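Transcriptional regulator (Aquifex aeolicus, PDB 2EH3) probably binds DNA as a dimeric transcription factor of the TetR/AcrR family, with a helix-turn-helix domain joined to an all-helical C-terminal domain. Local coordinates at residues E9-L14 against E26-R31; F80-Y85 against F159-L164. All blocks are in the same frame, centred on the assembly; numbering follows the deposited sequence.

How the contacts relate
The two contacts sit in different parts of an all-helical chain and follow each other in sequence. Contact 1 pairs helix 3-18 with helix 25-32 in the N-terminal TetR-type region and includes part of the predicted helix-turn-helix motif. Contact 2 pairs helix 73-86 with helix 157-171 in the C-terminal region and reaches a bound magnesium through Glu82. Their centres lie 28 Å apart and their nearest atoms about 10 Å, so they do not touch. Helix 46-67 borders both: its Leu49 and Ile53 meet side chains of contact 1, and its Ile61 and Leu64 meet side chains of segment 80-85. Contact 1 lies away from the magnesium sites.

Contact 1: E9-L14 against E26-R31; sequences EVSKEL and EEIVKR
Val10, Ser11 and Leu14 of helix 3-18 receive Ile28 and Arg31 of helix 25-32 in a contact made without hydrogen bonds between the two segments. Val10 sends its CG1 branch, anti to the backbone N (chi1 167°), against the aliphatic start of Arg31, with Val10 CG1 3.6 Å from Arg31 CG. The same methyl lies 3.6 Å from Ile28 O. Ile28 lies alongside Ser11, with Ile28 CG2 3.5 Å from Ser11 OG and Ile28 CD1 3.6 Å from that oxygen. The serine hydroxyl is hydrogen-bonded to Ile7 O of its own helix, which satisfies it beside the isoleucine carbons. This pairing joins the first two helices of the TetR-type N-terminal region, and segment 26-31 falls in the predicted helix-turn-helix; the short segments cross at 123° with axes 9.4 Å apart. Leu14 divides its two methyls between the partners. Leu14 CD1 packs against the backbone of the second helix, 3.9 Å from Ile28 CA, and touches Ile28 CG1 at 4.0 Å. Leu14 CD2 lies over one face of the Arg31 guanidinium, 3.8 Å from Arg31 NH1; the arginine chain is bent at chi2 and chi3, and the two side chains cross obliquely. Leu49 of helix 46-67 touches both Ser11 and Ile28, adding a third helix to this packing.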
loop_
_atom_site.group_PDB
_atom_site.type_symbol
_atom_site.label_atom_id
_atom_site.label_comp_id
_atom_site.label_asym_id
_atom_site.label_seq_id
_atom_site.Cartn_x
_atom_site.Cartn_y
_atom_site.Cartn_z
ATOM N N GLU A 9 10.160 -21.145 9.353
ATOM C CA GLU A 9 9.428 -21.591 8.170
ATOM C C GLU A 9 7.967 -21.867 8.465
ATOM O O GLU A 9 7.085 -21.436 7.705
ATOM C CB GLU A 9 10.110 -22.819 7.542
ATOM C CG GLU A 9 11.481 -22.491 6.928
ATOM C CD GLU A 9 11.396 -21.343 5.919
ATOM O OE1 GLU A 9 10.615 -21.467 4.944
ATOM O OE2 GLU A 9 12.093 -20.322 6.109
ATOM N N VAL A 10 7.710 -22.550 9.581
ATOM C CA VAL A 10 6.345 -22.858 9.977
ATOM C C VAL A 10 5.577 -21.570 10.281
ATOM O O VAL A 10 4.407 -21.444 9.914
ATOM C CB VAL A 10 6.338 -23.784 11.224
ATOM C CG1 VAL A 10 4.953 -23.860 11.836
ATOM C CG2 VAL A 10 6.789 -25.197 10.811
ATOM N N SER A 11 6.238 -20.619 10.945
ATOM C CA SER A 11 5.583 -19.356 11.340
ATOM C C SER A 11 5.252 -18.525 10.099
ATOM O O SER A 11 4.187 -17.906 10.018
ATOM C CB SER A 11 6.474 -18.551 12.311
ATOM O OG SER A 11 6.780 -19.293 13.489
ATOM N N LYS A 12 6.152 -18.508 9.132
ATOM C CA LYS A 12 5.873 -17.756 7.897
ATOM C C LYS A 12 4.661 -18.365 7.220
ATOM O O LYS A 12 3.784 -17.644 6.727
ATOM C CB LYS A 12 7.082 -17.788 6.943
ATOM C CG LYS A 12 8.171 -16.815 7.319
ATOM C CD LYS A 12 9.274 -16.733 6.257
ATOM C CE LYS A 12 10.147 -17.953 6.293
ATOM N NZ LYS A 12 11.495 -17.659 5.690
ATOM N N GLU A 13 4.589 -19.696 7.210
ATOM C CA GLU A 13 3.452 -20.359 6.592
ATOM C C GLU A 13 2.137 -20.041 7.301
ATOM O O GLU A 13 1.165 -19.650 6.633
ATOM C CB GLU A 13 3.661 -21.883 6.582
ATOM C CG GLU A 13 4.590 -22.350 5.465
ATOM C CD GLU A 13 4.136 -21.843 4.100
ATOM O OE1 GLU A 13 2.907 -21.882 3.823
ATOM O OE2 GLU A 13 5.004 -21.415 3.308
ATOM N N LEU A 14 2.106 -20.186 8.624
ATOM C CA LEU A 14 0.876 -19.916 9.358
ATOM C C LEU A 14 0.480 -18.440 9.310
ATOM O O LEU A 14 -0.689 -18.134 9.148
ATOM C CB LEU A 14 0.978 -20.379 10.819
ATOM C CG LEU A 14 1.098 -21.894 10.938
ATOM C CD1 LEU A 14 1.138 -22.247 12.403
ATOM C CD2 LEU A 14 -0.070 -22.590 10.208
ATOM N N GLU A 26 1.249 -21.794 20.417
ATOM C CA GLU A 26 0.859 -23.191 20.511
ATOM C C GLU A 26 0.641 -23.836 19.132
ATOM O O GLU A 26 1.069 -24.963 18.904
ATOM C CB GLU A 26 -0.400 -23.345 21.350
ATOM C CG GLU A 26 -0.839 -24.799 21.440
ATOM C CD GLU A 26 0.314 -25.731 21.804
ATOM O OE1 GLU A 26 0.877 -25.576 22.917
ATOM O OE2 GLU A 26 0.666 -26.610 20.967
ATOM N N GLU A 27 -0.026 -23.142 18.212
ATOM C CA GLU A 27 -0.262 -23.691 16.876
ATOM C C GLU A 27 1.050 -23.879 16.103
ATOM O O GLU A 27 1.218 -24.837 15.348
ATOM C CB GLU A 27 -1.213 -22.792 16.083
ATOM C CG GLU A 27 -2.595 -22.697 16.700
ATOM C CD GLU A 27 -3.494 -21.681 16.014
ATOM O OE1 GLU A 27 -3.009 -20.600 15.630
ATOM O OE2 GLU A 27 -4.707 -21.962 15.880
ATOM N N ILE A 28 1.961 -22.931 16.279
ATOM C CA ILE A 28 3.255 -22.995 15.613
ATOM C C ILE A 28 4.050 -24.216 16.077
ATOM O O ILE A 28 4.549 -24.990 15.246
ATOM C CB ILE A 28 4.062 -21.718 15.900
ATOM C CG1 ILE A 28 3.429 -20.539 15.143
ATOM C CG2 ILE A 28 5.538 -21.878 15.451
ATOM C CD1 ILE A 28 3.938 -19.172 15.622
ATOM N N VAL A 29 4.173 -24.390 17.402
ATOM C CA VAL A 29 4.971 -25.522 17.875
ATOM C C VAL A 29 4.305 -26.860 17.574
ATOM O O VAL A 29 5.001 -27.851 17.315
ATOM C CB VAL A 29 5.389 -25.424 19.384
ATOM C CG1 VAL A 29 6.254 -24.165 19.609
ATOM C CG2 VAL A 29 4.183 -25.450 20.301
ATOM N N LYS A 30 2.970 -26.890 17.572
ATOM C CA LYS A 30 2.248 -28.115 17.225
ATOM C C LYS A 30 2.582 -28.493 15.779
ATOM O O LYS A 30 2.924 -29.633 15.487
ATOM C CB LYS A 30 0.741 -27.897 17.341
ATOM C CG LYS A 30 -0.106 -29.169 17.176
ATOM C CD LYS A 30 -1.614 -28.851 17.216
ATOM C CE LYS A 30 -2.087 -28.151 15.919
ATOM N NZ LYS A 30 -3.003 -26.961 16.096
ATOM N N ARG A 31 2.472 -27.529 14.865
ATOM C CA ARG A 31 2.749 -27.792 13.459
ATOM C C ARG A 31 4.207 -28.199 13.235
ATOM O O ARG A 31 4.511 -29.036 12.375
ATOM C CB ARG A 31 2.403 -26.543 12.633
ATOM C CG ARG A 31 2.783 -26.623 11.163
ATOM C CD ARG A 31 1.954 -27.648 10.412
ATOM N NE ARG A 31 0.542 -27.276 10.284
ATOM C CZ ARG A 31 0.056 -26.429 9.377
ATOM N NH1 ARG A 31 0.867 -25.850 8.501
ATOM N NH2 ARG A 31 -1.249 -26.166 9.336
#

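Contact 2: F80-Y85 against F159-L164; sequences FLEVLY and FLKEKL. With MG (magnesium ion), chain C.
In the C-terminal TetR-like domain, helix 73-86 packs on helix 157-171 beside a magnesium site; segments 80-85 and 159-164 run roughly antiparallel, at 150° with axes 10.6 Å apart. Leu81 carries the apolar part: its CG is anti to the backbone N (chi1 171°), and Leu81 CD2 rests among Leu160, Lys161 and Leu164, 3.6 Å from Lys161 CG and 3.8 Å from Leu164 CD2. Leu160 crosses Leu81 at about a right angle, its CB 4.0 Å from Leu81 CD2. Along one margin, Lys161 bends at chi3 and forms a salt bridge to Glu82, Lys161 NZ to Glu82 OE2 2.8 Å, using the anti lone pair of that oxygen. Glu82 OE2 also binds magnesium at 2.5 Å, while a water on the metal donates to Glu82 OE1 at 2.7 Å, so both carboxylate oxygens are engaged. An alanine in place of Lys161 would probably leave Glu82 OE2 without its lysine partner, though still on magnesium, and open a gap beside Leu81 CD2 where Lys161 CG had packed. Glu78 OE2 binds the same ion and makes a weak hydrogen bond with Lys161 NZ; two glutamates one helical turn apart thus form a carboxylate metal site on the surface of an antiparallel helix pair.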
loop_
_atom_site.group_PDB
_atom_site.type_symbol
_atom_site.label_atom_id
_atom_site.label_comp_id
_atom_site.label_asym_id
_atom_site.label_seq_id
_atom_site.Cartn_x
_atom_site.Cartn_y
_atom_site.Cartn_z
ATOM N N PHE A 80 15.694 -7.293 -7.679
ATOM C CA PHE A 80 14.894 -6.859 -6.528
ATOM C C PHE A 80 13.512 -7.505 -6.660
ATOM O O PHE A 80 12.998 -8.081 -5.712
ATOM C CB PHE A 80 14.841 -5.299 -6.554
ATOM C CG PHE A 80 14.333 -4.626 -5.275
ATOM C CD1 PHE A 80 13.940 -5.354 -4.154
ATOM C CD2 PHE A 80 14.234 -3.236 -5.238
ATOM C CE1 PHE A 80 13.452 -4.710 -3.007
ATOM C CE2 PHE A 80 13.744 -2.578 -4.089
ATOM C CZ PHE A 80 13.356 -3.332 -2.981
ATOM N N LEU A 81 12.906 -7.409 -7.842
ATOM C CA LEU A 81 11.605 -8.033 -8.051
ATOM C C LEU A 81 11.684 -9.551 -7.898
ATOM O O LEU A 81 10.795 -10.162 -7.317
ATOM C CB LEU A 81 11.066 -7.668 -9.442
ATOM C CG LEU A 81 9.802 -8.420 -9.898
ATOM C CD1 LEU A 81 8.614 -8.140 -8.999
ATOM C CD2 LEU A 81 9.488 -7.998 -11.345
ATOM N N GLU A 82 12.753 -10.171 -8.391
ATOM C CA GLU A 82 12.848 -11.611 -8.259
ATOM C C GLU A 82 12.880 -12.038 -6.781
ATOM O O GLU A 82 12.202 -12.998 -6.399
ATOM C CB GLU A 82 14.088 -12.111 -8.995
ATOM C CG GLU A 82 13.921 -12.071 -10.506
ATOM C CD GLU A 82 15.234 -12.182 -11.236
ATOM O OE1 GLU A 82 16.286 -12.091 -10.565
ATOM O OE2 GLU A 82 15.249 -12.326 -12.492
ATOM N N VAL A 83 13.655 -11.322 -5.964
ATOM C CA VAL A 83 13.734 -11.644 -4.538
ATOM C C VAL A 83 12.387 -11.405 -3.875
ATOM O O VAL A 83 11.925 -12.259 -3.125
ATOM C CB VAL A 83 14.827 -10.816 -3.832
ATOM C CG1 VAL A 83 14.696 -10.936 -2.293
ATOM C CG2 VAL A 83 16.201 -11.310 -4.311
ATOM N N LEU A 84 11.745 -10.268 -4.144
ATOM C CA LEU A 84 10.441 -10.042 -3.524
ATOM C C LEU A 84 9.455 -11.153 -3.905
ATOM O O LEU A 84 8.655 -11.595 -3.070
ATOM C CB LEU A 84 9.872 -8.696 -3.932
ATOM C CG LEU A 84 10.656 -7.465 -3.469
ATOM C CD1 LEU A 84 10.056 -6.207 -4.089
ATOM C CD2 LEU A 84 10.628 -7.386 -1.950
ATOM N N TYR A 85 9.510 -11.613 -5.166
ATOM C CA TYR A 85 8.598 -12.653 -5.624
ATOM C C TYR A 85 8.882 -13.967 -4.897
ATOM O O TYR A 85 7.949 -14.642 -4.466
ATOM C CB TYR A 85 8.711 -12.842 -7.150
ATOM C CG TYR A 85 7.586 -13.664 -7.734
ATOM C CD1 TYR A 85 6.394 -13.053 -8.158
ATOM C CD2 TYR A 85 7.691 -15.044 -7.810
ATOM C CE1 TYR A 85 5.311 -13.823 -8.654
ATOM C CE2 TYR A 85 6.614 -15.830 -8.299
ATOM C CZ TYR A 85 5.442 -15.202 -8.714
ATOM O OH TYR A 85 4.404 -15.958 -9.198
ATOM N N PHE A 159 5.220 -12.305 -16.013
ATOM C CA PHE A 159 4.324 -11.200 -16.265
ATOM C C PHE A 159 4.803 -9.949 -15.522
ATOM O O PHE A 159 4.847 -8.866 -16.084
ATOM C CB PHE A 159 2.901 -11.547 -15.801
ATOM C CG PHE A 159 1.938 -10.409 -15.936
ATOM C CD1 PHE A 159 1.403 -10.082 -17.181
ATOM C CD2 PHE A 159 1.571 -9.650 -14.830
ATOM C CE1 PHE A 159 0.518 -9.020 -17.324
ATOM C CE2 PHE A 159 0.678 -8.571 -14.959
ATOM C CZ PHE A 159 0.154 -8.262 -16.205
ATOM N N LEU A 160 5.140 -10.110 -14.242
ATOM C CA LEU A 160 5.604 -8.955 -13.478
ATOM C C LEU A 160 6.900 -8.402 -14.053
ATOM O O LEU A 160 7.069 -7.181 -14.145
ATOM C CB LEU A 160 5.798 -9.301 -11.985
ATOM C CG LEU A 160 4.463 -9.293 -11.244
ATOM C CD1 LEU A 160 3.904 -10.688 -11.247
ATOM C CD2 LEU A 160 4.636 -8.759 -9.829
ATOM N N LYS A 161 7.813 -9.283 -14.461
ATOM C CA LYS A 161 9.062 -8.818 -15.032
ATOM C C LYS A 161 8.874 -8.059 -16.326
ATOM O O LYS A 161 9.559 -7.068 -16.562
ATOM C CB LYS A 161 10.018 -9.985 -15.190
ATOM C CG LYS A 161 10.522 -10.363 -13.814
ATOM C CD LYS A 161 11.260 -11.641 -13.805
ATOM C CE LYS A 161 12.435 -11.600 -14.704
ATOM N NZ LYS A 161 13.190 -12.845 -14.364
ATOM N N GLU A 162 7.942 -8.500 -17.167
ATOM C CA GLU A 162 7.661 -7.781 -18.390
ATOM C C GLU A 162 7.144 -6.370 -18.063
ATOM O O GLU A 162 7.609 -5.394 -18.640
ATOM C CB GLU A 162 6.633 -8.571 -19.219
ATOM C CG GLU A 162 6.323 -7.939 -20.560
ATOM C CD GLU A 162 5.364 -8.785 -21.382
ATOM O OE1 GLU A 162 5.799 -9.832 -21.914
ATOM O OE2 GLU A 162 4.188 -8.399 -21.447
ATOM N N LYS A 163 6.197 -6.269 -17.132
ATOM C CA LYS A 163 5.675 -4.970 -16.729
ATOM C C LYS A 163 6.773 -4.064 -16.184
ATOM O O LYS A 163 6.860 -2.893 -16.538
ATOM C CB LYS A 163 4.597 -5.146 -15.649
ATOM C CG LYS A 163 3.426 -6.006 -16.118
ATOM C CD LYS A 163 2.530 -5.242 -17.055
ATOM C CE LYS A 163 1.437 -4.546 -16.272
ATOM N NZ LYS A 163 0.537 -3.798 -17.189
ATOM N N LEU A 164 7.603 -4.609 -15.308
ATOM C CA LEU A 164 8.688 -3.807 -14.711
ATOM C C LEU A 164 9.658 -3.349 -15.796
ATOM O O LEU A 164 10.019 -2.178 -15.870
ATOM C CB LEU A 164 9.451 -4.654 -13.662
ATOM C CG LEU A 164 10.598 -3.891 -13.015
ATOM C CD1 LEU A 164 10.049 -2.835 -12.073
ATOM C CD2 LEU A 164 11.424 -4.857 -12.186
HETATM MG MG MG C . 17.084 -12.458 -14.170
HETATM O O HOH W 1 17.925 -11.050 -12.478
#